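Local structure of probable chitinase A (Chromobacterium violaceum, 4TX8) at residues Gly273-Leu276 / Pro277-Asp280; Met315-Gly318 / Gly319-Leu323; Thr362-Thr365 / Val366-Leu370; Val382-Ala385 / Gln386-Ala390; Asp405-Thr408 / Phe409-Val413. The protein probably hydrolyses internal linkages of chitin, as an endochitinase of glycoside hydrolase family 18 that also carries a carbohydrate-binding module. All coordinates share one frame; numbering follows the deposited sequence.

Contact 1: Gly273-Leu276 / Pro277-Asp280; sequences GAYL and PIID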
loop_
_atom_site.group_PDB
_atom_site.type_symbol
_atom_site.label_atom_id
_atom_site.label_comp_id
_atom_site.label_asym_id
_atom_site.label_seq_id
_atom_site.Cartn_x
_atom_site.Cartn_y
_atom_site.Cartn_z
ATOM N N GLY A 273 -0.990 2.385 19.564
ATOM C CA GLY A 273 -1.801 3.587 19.497
ATOM C C GLY A 273 -1.018 4.841 19.142
ATOM O O GLY A 273 -1.584 5.930 19.084
ATOM N N ALA A 274 0.279 4.688 18.885
ATOM C CA ALA A 274 1.174 5.838 18.742
ATOM C C ALA A 274 0.883 6.685 17.505
ATOM O O ALA A 274 1.282 7.846 17.440
ATOM C CB ALA A 274 2.625 5.372 18.722
ATOM N N TYR A 275 0.188 6.111 16.528
ATOM C CA TYR A 275 -0.101 6.821 15.285
ATOM C C TYR A 275 -1.371 7.664 15.360
ATOM O O TYR A 275 -1.614 8.502 14.490
ATOM C CB TYR A 275 -0.230 5.829 14.128
ATOM C CG TYR A 275 0.492 6.247 12.872
ATOM C CD1 TYR A 275 -0.125 7.057 11.927
ATOM C CD2 TYR A 275 1.793 5.828 12.630
ATOM C CE1 TYR A 275 0.539 7.436 10.773
ATOM C CE2 TYR A 275 2.461 6.200 11.484
ATOM C CZ TYR A 275 1.832 7.004 10.559
ATOM O OH TYR A 275 2.502 7.375 9.416
ATOM N N LEU A 276 -2.182 7.443 16.390
ATOM C CA LEU A 276 -3.503 8.072 16.458
ATOM C C LEU A 276 -3.475 9.613 16.480
ATOM O O LEU A 276 -4.284 10.244 15.801
ATOM C CB LEU A 276 -4.279 7.538 17.669
ATOM C CG LEU A 276 -4.609 6.038 17.636
ATOM C CD1 LEU A 276 -5.189 5.576 18.963
ATOM C CD2 LEU A 276 -5.560 5.701 16.495
ATOM N N PRO A 277 -2.556 10.233 17.247
ATOM C CA PRO A 277 -2.553 11.699 17.140
ATOM C C PRO A 277 -2.021 12.210 15.797
ATOM O O PRO A 277 -2.330 13.337 15.414
ATOM C CB PRO A 277 -1.643 12.140 18.295
ATOM C CG PRO A 277 -0.846 10.942 18.648
ATOM C CD PRO A 277 -1.701 9.760 18.351
ATOM N N ILE A 278 -1.246 11.395 15.086
ATOM C CA ILE A 278 -0.781 11.766 13.752
ATOM C C ILE A 278 -1.959 11.805 12.778
ATOM O O ILE A 278 -2.122 12.761 12.017
ATOM C CB ILE A 278 0.296 10.793 13.230
ATOM C CG1 ILE A 278 1.529 10.830 14.136
ATOM C CG2 ILE A 278 0.677 11.131 11.793
ATOM C CD1 ILE A 278 2.586 9.801 13.780
ATOM N N ILE A 279 -2.779 10.758 12.815
ATOM C CA ILE A 279 -4.010 10.706 12.034
ATOM C C ILE A 279 -4.936 11.862 12.394
ATOM O O ILE A 279 -5.482 12.533 11.517
ATOM C CB ILE A 279 -4.766 9.382 12.258
ATOM C CG1 ILE A 279 -3.894 8.191 11.859
ATOM C CG2 ILE A 279 -6.078 9.377 11.485
ATOM C CD1 ILE A 279 -4.425 6.858 12.353
ATOM N N ASP A 280 -5.109 12.089 13.693
ATOM C CA ASP A 280 -6.023 13.118 14.172
ATOM C C ASP A 280 -5.573 14.504 13.720
ATOM O O ASP A 280 -6.382 15.307 13.259
ATOM C CB ASP A 280 -6.138 13.068 15.697
ATOM C CG ASP A 280 -7.118 14.090 16.240
ATOM O OD1 ASP A 280 -8.220 14.229 15.665
ATOM O OD2 ASP A 280 -6.781 14.761 17.239
#
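Tyr275 meets the opening turn of the helix through both its ring and its carbonyl. The apolar contacts divide between two isoleucines, three and four residues on. Ile278 lays CD1 over one face of the ring in a CH-pi contact, 4.0 Å from the centroid and nearly on the ring normal, and its other branch touches too, with CG2 3.8 Å from Tyr275 CE1. Ile279 comes instead at the edge, its CG1 3.9 Å from CD1 of Tyr275 and close to the ring plane. The ring takes this place with an unusual chi1 of -135°, between two staggered positions.

All this happens where a type I turn, Gly273 to Leu276, feeds helix 276-281, the short helix between parallel barrel strands 251-254 and 288-292 of the GH18 fold. The Tyr275 side chain also comes within about 4 Å of that of Glu220, a calcium ligand.

Backbone bonds set the helix going. Tyr275 O accepts from Ile279 N at 3.0 Å, almost linearly (167° at the hydrogen), and weakly from Ile278 N, while Asp280 N reaches Leu276 O at 2.9 Å. Asp280 turns its carboxylate outward, where OD1 forms a salt bridge with Arg283 NE.

Contact 2: Met315-Gly318 / Gly319-Leu323; sequences MLVG and GSKML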
loop_
_atom_site.group_PDB
_atom_site.type_symbol
_atom_site.label_atom_id
_atom_site.label_comp_id
_atom_site.label_asym_id
_atom_site.label_seq_id
_atom_site.Cartn_x
_atom_site.Cartn_y
_atom_site.Cartn_z
ATOM N N MET A 315 -11.777 -9.283 10.145
ATOM C CA MET A 315 -10.710 -8.403 10.615
ATOM C C MET A 315 -10.593 -7.172 9.729
ATOM O O MET A 315 -10.400 -6.060 10.210
ATOM C CB MET A 315 -9.374 -9.152 10.669
ATOM C CG MET A 315 -8.171 -8.299 11.073
ATOM S SD MET A 315 -6.680 -9.218 11.439
ATOM C CE MET A 315 -5.508 -7.911 11.697
ATOM N N LEU A 316 -10.725 -7.380 8.427
ATOM C CA LEU A 316 -10.677 -6.270 7.487
ATOM C C LEU A 316 -11.865 -5.338 7.708
ATOM O O LEU A 316 -11.716 -4.117 7.734
ATOM C CB LEU A 316 -10.665 -6.777 6.045
ATOM C CG LEU A 316 -9.523 -7.722 5.674
ATOM C CD1 LEU A 316 -9.626 -8.112 4.210
ATOM C CD2 LEU A 316 -8.170 -7.089 5.974
ATOM N N VAL A 317 -13.045 -5.923 7.879
ATOM C CA VAL A 317 -14.250 -5.139 8.118
ATOM C C VAL A 317 -14.159 -4.445 9.474
ATOM O O VAL A 317 -14.466 -3.256 9.597
ATOM C CB VAL A 317 -15.518 -6.015 8.061
ATOM C CG1 VAL A 317 -16.754 -5.201 8.428
ATOM C CG2 VAL A 317 -15.674 -6.624 6.675
ATOM N N GLY A 318 -13.720 -5.192 10.485
ATOM C CA GLY A 318 -13.599 -4.672 11.836
ATOM C C GLY A 318 -12.597 -3.539 11.960
ATOM O O GLY A 318 -12.885 -2.514 12.578
ATOM N N GLY A 319 -11.416 -3.725 11.376
ATOM C CA GLY A 319 -10.393 -2.694 11.382
ATOM C C GLY A 319 -10.900 -1.425 10.721
ATOM O O GLY A 319 -10.657 -0.315 11.199
ATOM N N SER A 320 -11.625 -1.595 9.621
ATOM C CA SER A 320 -12.165 -0.461 8.886
ATOM C C SER A 320 -13.284 0.231 9.664
ATOM O O SER A 320 -13.381 1.457 9.653
ATOM C CB SER A 320 -12.661 -0.913 7.512
ATOM O OG SER A 320 -11.604 -1.504 6.771
ATOM N N LYS A 321 -14.120 -0.549 10.344
ATOM C CA LYS A 321 -15.180 0.019 11.175
ATOM C C LYS A 321 -14.610 0.904 12.274
ATOM O O LYS A 321 -15.114 1.997 12.515
ATOM C CB LYS A 321 -16.039 -1.079 11.803
ATOM C CG LYS A 321 -17.119 -1.623 10.892
ATOM C CD LYS A 321 -17.932 -2.697 11.592
ATOM C CE LYS A 321 -18.644 -2.141 12.813
ATOM N NZ LYS A 321 -19.463 -3.181 13.489
ATOM N N MET A 322 -13.558 0.434 12.935
ATOM C CA MET A 322 -12.946 1.197 14.018
ATOM C C MET A 322 -12.480 2.571 13.541
ATOM O O MET A 322 -12.641 3.568 14.246
ATOM C CB MET A 322 -11.777 0.422 14.628
ATOM C CG MET A 322 -12.206 -0.820 15.394
ATOM S SD MET A 322 -10.833 -1.689 16.164
ATOM C CE MET A 322 -10.258 -0.453 17.331
ATOM N N LEU A 323 -11.927 2.625 12.334
ATOM C CA LEU A 323 -11.434 3.884 11.783
ATOM C C LEU A 323 -12.571 4.816 11.377
ATOM O O LEU A 323 -12.422 6.036 11.410
ATOM C CB LEU A 323 -10.518 3.620 10.589
ATOM C CG LEU A 323 -9.110 3.149 10.957
ATOM C CD1 LEU A 323 -8.367 2.649 9.732
ATOM C CD2 LEU A 323 -8.338 4.276 11.626
#
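Leu316 O is gripped twice by one residue a turn later: Ser320 OG donates to it at 2.8 Å and Ser320 N at 3.2 Å. The two donors come from opposite faces of the carbonyl plane. The hydroxyl gets there because OG stands anti to its own carbonyl carbon, beside the backbone N (chi1 -59°), and so bends back along the helix. The buried hydroxyl thus finds its acceptor in the preceding turn of the same helix.

Lys321 runs alongside the next carbonyl. Its CG lies 3.4 Å from Val317 O, and CD approaches Val317 CG1 at 4.2 Å, before a bend at chi3 (62°) carries the amine off to Lys383 O and over Tyr303 in a cation-pi contact. Gly319 N to Met315 O at 2.8 Å and Met322 N to Gly318 O at 3.0 Å continue the regular alpha-helical pattern around them.

Further out, Leu316 and Ser320 pack on Phe347 of strand 345-350, and Gln262 NE2 donates to Gly319 O. A serine hydroxyl returned to the carbonyl four residues earlier is a familiar helical device; here it serves helix 313-325, the crossover helix of the beta-alpha-beta unit joining barrel strands 288-292 and 345-350.

Contact 3: Thr362-Thr365 / Val366-Leu370; sequences TADT and VAKAL. With FLC (citrate anion), chain H.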
loop_
_atom_site.group_PDB
_atom_site.type_symbol
_atom_site.label_atom_id
_atom_site.label_comp_id
_atom_site.label_asym_id
_atom_site.label_seq_id
_atom_site.Cartn_x
_atom_site.Cartn_y
_atom_site.Cartn_z
ATOM N N THR A 362 -7.431 -14.391 0.244
ATOM C CA THR A 362 -7.844 -14.706 -1.116
ATOM C C THR A 362 -8.571 -13.509 -1.710
ATOM O O THR A 362 -9.020 -12.624 -0.982
ATOM C CB THR A 362 -8.775 -15.924 -1.167
ATOM O OG1 THR A 362 -9.964 -15.633 -0.421
ATOM C CG2 THR A 362 -8.093 -17.149 -0.575
ATOM N N ALA A 363 -8.694 -13.489 -3.033
ATOM C CA ALA A 363 -9.458 -12.448 -3.707
ATOM C C ALA A 363 -10.915 -12.477 -3.250
ATOM O O ALA A 363 -11.563 -11.434 -3.152
ATOM C CB ALA A 363 -9.370 -12.613 -5.211
ATOM N N ASP A 364 -11.418 -13.676 -2.970
ATOM C CA ASP A 364 -12.790 -13.856 -2.505
ATOM C C ASP A 364 -13.007 -13.179 -1.155
ATOM O O ASP A 364 -14.017 -12.511 -0.936
ATOM C CB ASP A 364 -13.128 -15.346 -2.403
ATOM C CG ASP A 364 -14.586 -15.593 -2.062
ATOM O OD1 ASP A 364 -15.464 -15.061 -2.772
ATOM O OD2 ASP A 364 -14.855 -16.316 -1.080
ATOM N N THR A 365 -12.051 -13.364 -0.249
ATOM C CA THR A 365 -12.097 -12.738 1.069
ATOM C C THR A 365 -12.156 -11.216 0.950
ATOM O O THR A 365 -12.948 -10.562 1.635
ATOM C CB THR A 365 -10.873 -13.132 1.922
ATOM O OG1 THR A 365 -11.016 -14.486 2.365
ATOM C CG2 THR A 365 -10.744 -12.219 3.133
ATOM N N VAL A 366 -11.320 -10.660 0.076
ATOM C CA VAL A 366 -11.318 -9.222 -0.166
ATOM C C VAL A 366 -12.685 -8.775 -0.679
ATOM O O VAL A 366 -13.254 -7.804 -0.178
ATOM C CB VAL A 366 -10.223 -8.810 -1.175
ATOM C CG1 VAL A 366 -10.385 -7.354 -1.581
ATOM C CG2 VAL A 366 -8.835 -9.052 -0.587
ATOM N N ALA A 367 -13.215 -9.496 -1.664
ATOM C CA ALA A 367 -14.524 -9.172 -2.230
ATOM C C ALA A 367 -15.613 -9.184 -1.159
ATOM O O ALA A 367 -16.483 -8.311 -1.140
ATOM C CB ALA A 367 -14.872 -10.138 -3.354
ATOM N N LYS A 368 -15.558 -10.170 -0.267
ATOM C CA LYS A 368 -16.536 -10.284 0.813
ATOM C C LYS A 368 -16.471 -9.090 1.759
ATOM O O LYS A 368 -17.502 -8.548 2.156
ATOM C CB LYS A 368 -16.324 -11.576 1.602
ATOM C CG LYS A 368 -17.064 -12.784 1.051
ATOM C CD LYS A 368 -16.693 -14.040 1.827
ATOM C CE LYS A 368 -16.754 -13.798 3.328
ATOM N NZ LYS A 368 -16.087 -14.883 4.100
ATOM N N ALA A 369 -15.256 -8.686 2.120
ATOM C CA ALA A 369 -15.069 -7.539 3.003
ATOM C C ALA A 369 -15.575 -6.252 2.349
ATOM O O ALA A 369 -16.178 -5.407 3.010
ATOM C CB ALA A 369 -13.600 -7.398 3.394
ATOM N N LEU A 370 -15.339 -6.115 1.048
ATOM C CA LEU A 370 -15.770 -4.927 0.313
ATOM C C LEU A 370 -17.289 -4.793 0.249
ATOM O O LEU A 370 -17.836 -3.750 0.602
ATOM C CB LEU A 370 -15.199 -4.938 -1.105
ATOM C CG LEU A 370 -13.715 -4.594 -1.240
ATOM C CD1 LEU A 370 -13.265 -4.763 -2.684
ATOM C CD2 LEU A 370 -13.447 -3.177 -0.746
HETATM C CAC FLC H . -11.757 -17.371 5.996
HETATM C CA FLC H . -12.728 -16.583 6.817
HETATM C CB FLC H . -13.548 -15.538 6.130
HETATM C CBC FLC H . -12.915 -15.185 4.824
HETATM C CG FLC H . -13.587 -14.302 6.962
HETATM C CGC FLC H . -14.825 -13.875 7.675
HETATM O OA1 FLC H . -12.142 -18.393 5.365
HETATM O OA2 FLC H . -10.550 -17.011 5.928
HETATM O OB1 FLC H . -11.783 -14.631 4.818
HETATM O OB2 FLC H . -13.508 -15.439 3.739
HETATM O OG1 FLC H . -15.873 -13.642 7.019
HETATM O OG2 FLC H . -14.815 -13.734 8.927
HETATM O OHB FLC H . -14.826 -16.002 5.914
#
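An N-capped helix start with an anion resting on its flank describes the region where Thr362 and Thr365 lead into Val366 and Lys368, at the head of helix 363-375. Thr362 is the N-cap: its OG1 accepts from Thr365 N at 3.1 Å, and its carbonyl O takes Val366 N at 3.2 Å, so side chain and main-chain carbonyl both accept from the first turn. Ala367 N to Ala363 O and Lys368 N to Asp364 O, each 2.9 Å, carry the helix on.

The citrate bridges Thr365 and Lys368, side chains three residues apart on the same flank. Thr365 OG1 donates to citrate OB1 at 2.6 Å. Lys368, bent at chi3 (47°), spans two carboxylates with its amine: Lys368 NZ donates to citrate OB2 at 2.7 Å, and a longer bond goes to the terminal carboxylate oxygen OG1 of the citrate. Threonine and lysine therefore hold the two oxygens of the central carboxylate, one each. The amine also comes unusually close to the citrate hydroxyl, which makes its exact placement doubtful.

On the inner side, Val366 is directed to Phe347 of strand 345-350 and to Val413 of helix 410-417.

Although the citrate probably comes from the crystallisation liquor, the two carboxylates round the amine of Lys368 probably favour its protonated form.

Contact 4: Val382-Ala385 / Gln386-Ala390; sequences VKPA and QAYPA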
loop_
_atom_site.group_PDB
_atom_site.type_symbol
_atom_site.label_atom_id
_atom_site.label_comp_id
_atom_site.label_asym_id
_atom_site.label_seq_id
_atom_site.Cartn_x
_atom_site.Cartn_y
_atom_site.Cartn_z
ATOM N N VAL A 382 -19.061 -9.899 11.785
ATOM C CA VAL A 382 -18.828 -8.472 11.979
ATOM C C VAL A 382 -19.546 -7.663 10.901
ATOM O O VAL A 382 -19.294 -7.834 9.708
ATOM C CB VAL A 382 -17.321 -8.139 11.966
ATOM C CG1 VAL A 382 -17.102 -6.635 12.037
ATOM C CG2 VAL A 382 -16.617 -8.843 13.118
ATOM N N LYS A 383 -20.440 -6.781 11.338
ATOM C CA LYS A 383 -21.309 -6.037 10.433
ATOM C C LYS A 383 -21.265 -4.540 10.729
ATOM O O LYS A 383 -21.380 -4.135 11.885
ATOM C CB LYS A 383 -22.748 -6.546 10.553
ATOM C CG LYS A 383 -23.477 -6.730 9.234
ATOM C CD LYS A 383 -24.972 -6.908 9.463
ATOM C CE LYS A 383 -25.654 -7.515 8.246
ATOM N NZ LYS A 383 -27.141 -7.528 8.385
ATOM N N PRO A 384 -21.099 -3.713 9.687
ATOM C CA PRO A 384 -21.165 -2.258 9.864
ATOM C C PRO A 384 -22.534 -1.824 10.379
ATOM O O PRO A 384 -23.526 -2.499 10.099
ATOM C CB PRO A 384 -20.917 -1.714 8.452
ATOM C CG PRO A 384 -20.254 -2.822 7.719
ATOM C CD PRO A 384 -20.799 -4.089 8.296
ATOM N N ALA A 385 -22.586 -0.726 11.128
ATOM C CA ALA A 385 -23.856 -0.205 11.625
ATOM C C ALA A 385 -24.719 0.241 10.451
ATOM O O ALA A 385 -25.899 -0.100 10.362
ATOM C CB ALA A 385 -23.626 0.943 12.589
ATOM N N GLN A 386 -24.112 1.007 9.553
ATOM C CA GLN A 386 -24.750 1.386 8.303
ATOM C C GLN A 386 -23.801 1.092 7.150
ATOM O O GLN A 386 -22.599 0.929 7.355
ATOM C CB GLN A 386 -25.142 2.864 8.314
ATOM C CG GLN A 386 -24.028 3.803 8.758
ATOM C CD GLN A 386 -24.344 5.260 8.469
ATOM O OE1 GLN A 386 -24.953 5.584 7.449
ATOM N NE2 GLN A 386 -23.932 6.146 9.368
ATOM N N ALA A 387 -24.342 1.014 5.941
ATOM C CA ALA A 387 -23.525 0.774 4.762
ATOM C C ALA A 387 -22.629 1.973 4.483
ATOM O O ALA A 387 -22.992 3.111 4.783
ATOM C CB ALA A 387 -24.403 0.470 3.559
ATOM N N TYR A 388 -21.450 1.711 3.925
ATOM C CA TYR A 388 -20.551 2.778 3.500
ATOM C C TYR A 388 -20.332 2.714 1.998
ATOM O O TYR A 388 -19.337 2.147 1.539
ATOM C CB TYR A 388 -19.204 2.687 4.215
ATOM C CG TYR A 388 -19.297 2.520 5.710
ATOM C CD1 TYR A 388 -19.852 3.512 6.508
ATOM C CD2 TYR A 388 -18.814 1.376 6.325
ATOM C CE1 TYR A 388 -19.931 3.360 7.875
ATOM C CE2 TYR A 388 -18.888 1.216 7.688
ATOM C CZ TYR A 388 -19.445 2.209 8.457
ATOM O OH TYR A 388 -19.516 2.042 9.815
ATOM N N PRO A 389 -21.258 3.297 1.223
ATOM C CA PRO A 389 -21.149 3.256 -0.239
ATOM C C PRO A 389 -19.894 3.950 -0.773
ATOM O O PRO A 389 -19.489 3.672 -1.902
ATOM C CB PRO A 389 -22.422 3.978 -0.710
ATOM C CG PRO A 389 -22.896 4.763 0.475
ATOM C CD PRO A 389 -22.489 3.972 1.674
ATOM N N ALA A 390 -19.281 4.820 0.025
ATOM C CA ALA A 390 -18.094 5.545 -0.419
ATOM C C ALA A 390 -16.792 5.015 0.188
ATOM O O ALA A 390 -15.775 5.707 0.153
ATOM C CB ALA A 390 -18.243 7.029 -0.111
#
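Pro384 and Tyr388 are brought together by a bend at Ala385, whose helical phi/psi (-65°/-48°) interrupts an otherwise extended run of backbone, so that the chain bends enough to bring the tyrosine ring beside the proline.

Pro384 touches with CB, which lies 3.6 Å from CE2 of Tyr388. The approach is oblique to the ring, and the next nearest ring atom, Tyr388 CZ, is 4.2 Å from the same Pro384 CB. That CB is also 3.3 Å from Gln386 O, so it is wedged between a carbonyl and an aromatic side chain. The carbonyl oxygen in turn stands 3.5 Å above the plane of the Tyr388 ring, over its centre. Tyr388 carries its ring under the bend with CG beside the backbone N (chi1 -49°).

The loop joins helix 363-375 to barrel strand 393-397. Pro384 is backed by Cys372 and Cys379, the two halves of a disulfide, while Tyr388 lies on Leu373 and on Ile324 of helix 313-325.

The bend is held across its two halves by apolar packing together with a carbonyl oxygen over the ring face, with no hydrogen bond between the segments. It probably owes its shape in part to proline rigidity and to anchors beyond it, such as the backbone bond of Tyr388 with Leu373 and that from Val382 N to Asp314 OD1.

Contact 5: Asp405-Thr408 / Phe409-Val413; sequences DGYT and FSRPV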
loop_
_atom_site.group_PDB
_atom_site.type_symbol
_atom_site.label_atom_id
_atom_site.label_comp_id
_atom_site.label_asym_id
_atom_site.label_seq_id
_atom_site.Cartn_x
_atom_site.Cartn_y
_atom_site.Cartn_z
ATOM N N ASP A 405 3.339 -12.709 -9.939
ATOM C CA ASP A 405 2.446 -13.836 -9.677
ATOM C C ASP A 405 1.344 -13.989 -10.731
ATOM O O ASP A 405 0.520 -14.897 -10.641
ATOM C CB ASP A 405 1.815 -13.697 -8.286
ATOM C CG ASP A 405 2.829 -13.869 -7.164
ATOM O OD1 ASP A 405 3.869 -14.527 -7.390
ATOM O OD2 ASP A 405 2.583 -13.353 -6.054
ATOM N N GLY A 406 1.333 -13.104 -11.723
ATOM C CA GLY A 406 0.389 -13.200 -12.823
ATOM C C GLY A 406 -0.903 -12.421 -12.642
ATOM O O GLY A 406 -1.950 -12.829 -13.145
ATOM N N TYR A 407 -0.823 -11.302 -11.925
ATOM C CA TYR A 407 -1.970 -10.422 -11.686
ATOM C C TYR A 407 -3.136 -11.144 -11.017
ATOM O O TYR A 407 -4.297 -10.815 -11.256
ATOM C CB TYR A 407 -2.452 -9.790 -12.997
ATOM C CG TYR A 407 -1.361 -9.149 -13.823
ATOM C CD1 TYR A 407 -0.711 -8.000 -13.385
ATOM C CD2 TYR A 407 -0.995 -9.679 -15.054
ATOM C CE1 TYR A 407 0.281 -7.405 -14.145
ATOM C CE2 TYR A 407 -0.008 -9.093 -15.819
ATOM C CZ TYR A 407 0.628 -7.957 -15.360
ATOM O OH TYR A 407 1.612 -7.370 -16.118
ATOM N N THR A 408 -2.822 -12.123 -10.175
ATOM C CA THR A 408 -3.850 -12.935 -9.532
ATOM C C THR A 408 -4.597 -12.174 -8.442
ATOM O O THR A 408 -5.664 -12.600 -8.002
ATOM C CB THR A 408 -3.253 -14.212 -8.923
ATOM O OG1 THR A 408 -2.107 -13.869 -8.135
ATOM C CG2 THR A 408 -2.836 -15.173 -10.022
ATOM N N PHE A 409 -4.031 -11.056 -7.997
ATOM C CA PHE A 409 -4.707 -10.211 -7.024
ATOM C C PHE A 409 -5.416 -9.061 -7.733
ATOM O O PHE A 409 -6.621 -8.871 -7.568
ATOM C CB PHE A 409 -3.718 -9.673 -5.980
ATOM C CG PHE A 409 -4.372 -8.880 -4.870
ATOM C CD1 PHE A 409 -4.614 -7.521 -5.014
ATOM C CD2 PHE A 409 -4.739 -9.496 -3.681
ATOM C CE1 PHE A 409 -5.218 -6.793 -3.997
ATOM C CE2 PHE A 409 -5.338 -8.774 -2.659
ATOM C CZ PHE A 409 -5.580 -7.422 -2.819
ATOM N N SER A 410 -4.668 -8.304 -8.533
ATOM C CA SER A 410 -5.195 -7.088 -9.147
ATOM C C SER A 410 -6.400 -7.334 -10.057
ATOM O O SER A 410 -7.345 -6.551 -10.049
ATOM C CB SER A 410 -4.098 -6.371 -9.937
ATOM O OG SER A 410 -3.579 -7.193 -10.966
ATOM N N ARG A 411 -6.378 -8.413 -10.834
ATOM C CA ARG A 411 -7.470 -8.652 -11.778
ATOM C C ARG A 411 -8.814 -8.897 -11.075
ATOM O O ARG A 411 -9.782 -8.192 -11.360
ATOM C CB ARG A 411 -7.137 -9.818 -12.722
ATOM C CG ARG A 411 -6.198 -9.449 -13.859
ATOM C CD ARG A 411 -5.851 -10.661 -14.710
ATOM N NE ARG A 411 -4.951 -10.311 -15.806
ATOM C CZ ARG A 411 -4.336 -11.198 -16.584
ATOM N NH1 ARG A 411 -4.515 -12.498 -16.389
ATOM N NH2 ARG A 411 -3.536 -10.781 -17.559
ATOM N N PRO A 412 -8.889 -9.877 -10.151
ATOM C CA PRO A 412 -10.222 -10.057 -9.562
ATOM C C PRO A 412 -10.611 -8.952 -8.581
ATOM O O PRO A 412 -11.796 -8.638 -8.474
ATOM C CB PRO A 412 -10.110 -11.406 -8.842
ATOM C CG PRO A 412 -8.659 -11.553 -8.541
ATOM C CD PRO A 412 -7.935 -10.901 -9.680
ATOM N N VAL A 413 -9.642 -8.364 -7.887
ATOM C CA VAL A 413 -9.961 -7.345 -6.892
ATOM C C VAL A 413 -10.418 -6.042 -7.558
ATOM O O VAL A 413 -11.371 -5.412 -7.097
ATOM C CB VAL A 413 -8.769 -7.079 -5.955
ATOM C CG1 VAL A 413 -9.016 -5.846 -5.101
ATOM C CG2 VAL A 413 -8.524 -8.298 -5.068
HETATM O O HOH W 1 -4.276 -14.156 -13.588
#
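Tyr407 and Arg411, four residues apart, cross obliquely near the beginning of helix 410-417. Tyr407 CD2 lies over one face of the guanidinium, whereas Arg411 NH2, 3.7 Å from Tyr407 CD2, is oblique to the ring. With the two planes turned 34° from each other, this is not a stack. An extended run from CG to NE carries the charge past Tyr407 CB. Beneath the same face of the guanidinium lies Gly406 O.

Hydrogen bonds come next. Arg411 N donates to Tyr407 O at 3.2 Å, 160° at the hydrogen, while a water donates to Gly406 O at 2.7 Å and is reached weakly by Arg411 NH1. The stronger partner of NH1 is Asn45 O. Ser410 OG sits at the edge of the Tyr407 ring, 3.5 Å from Tyr407 CB, and bonds to Asp402 OD2, whose fellow oxygen OD1 takes Phe409 N.

The remaining contacts are van der Waals ones. Pro412, lacking an N-H, offers CG instead to Thr408 O at 3.2 Å, and Val413 CG2 stands 3.7 Å above the centre of the Phe409 ring.

Gly406, at positive phi, closes helix 399-404 in a Schellman motif, and a short turn, begun by Tyr407 also at positive phi, leads to helix 410-417, here placed where the GH18 domain meets Asn44 and Asn45 of the carbohydrate-binding module.

In the fold
The five contacts follow one another along the C-terminal half of the GH18 domain, a parallel barrel with helices outside. Four of them touch in a series, 4-2-3-5, with helices 313-325 and 363-375 in its middle. The centre of contact 2 lies about 10 Å from that of contact 4, where Lys321 CD meets Pro384, and about 14 Å from that of contact 3, where Val317 and Leu316 pack on Ala369. Contact 3 hands on to contact 5, centres about 12 Å apart, through Ala363 on Pro412 and Val366 on Val413 and Phe409. The series thus ends beside the carbohydrate-binding module. Contact 1, near the calcium site, touches none of the others; its centre is about 32 Å from that of contact 5.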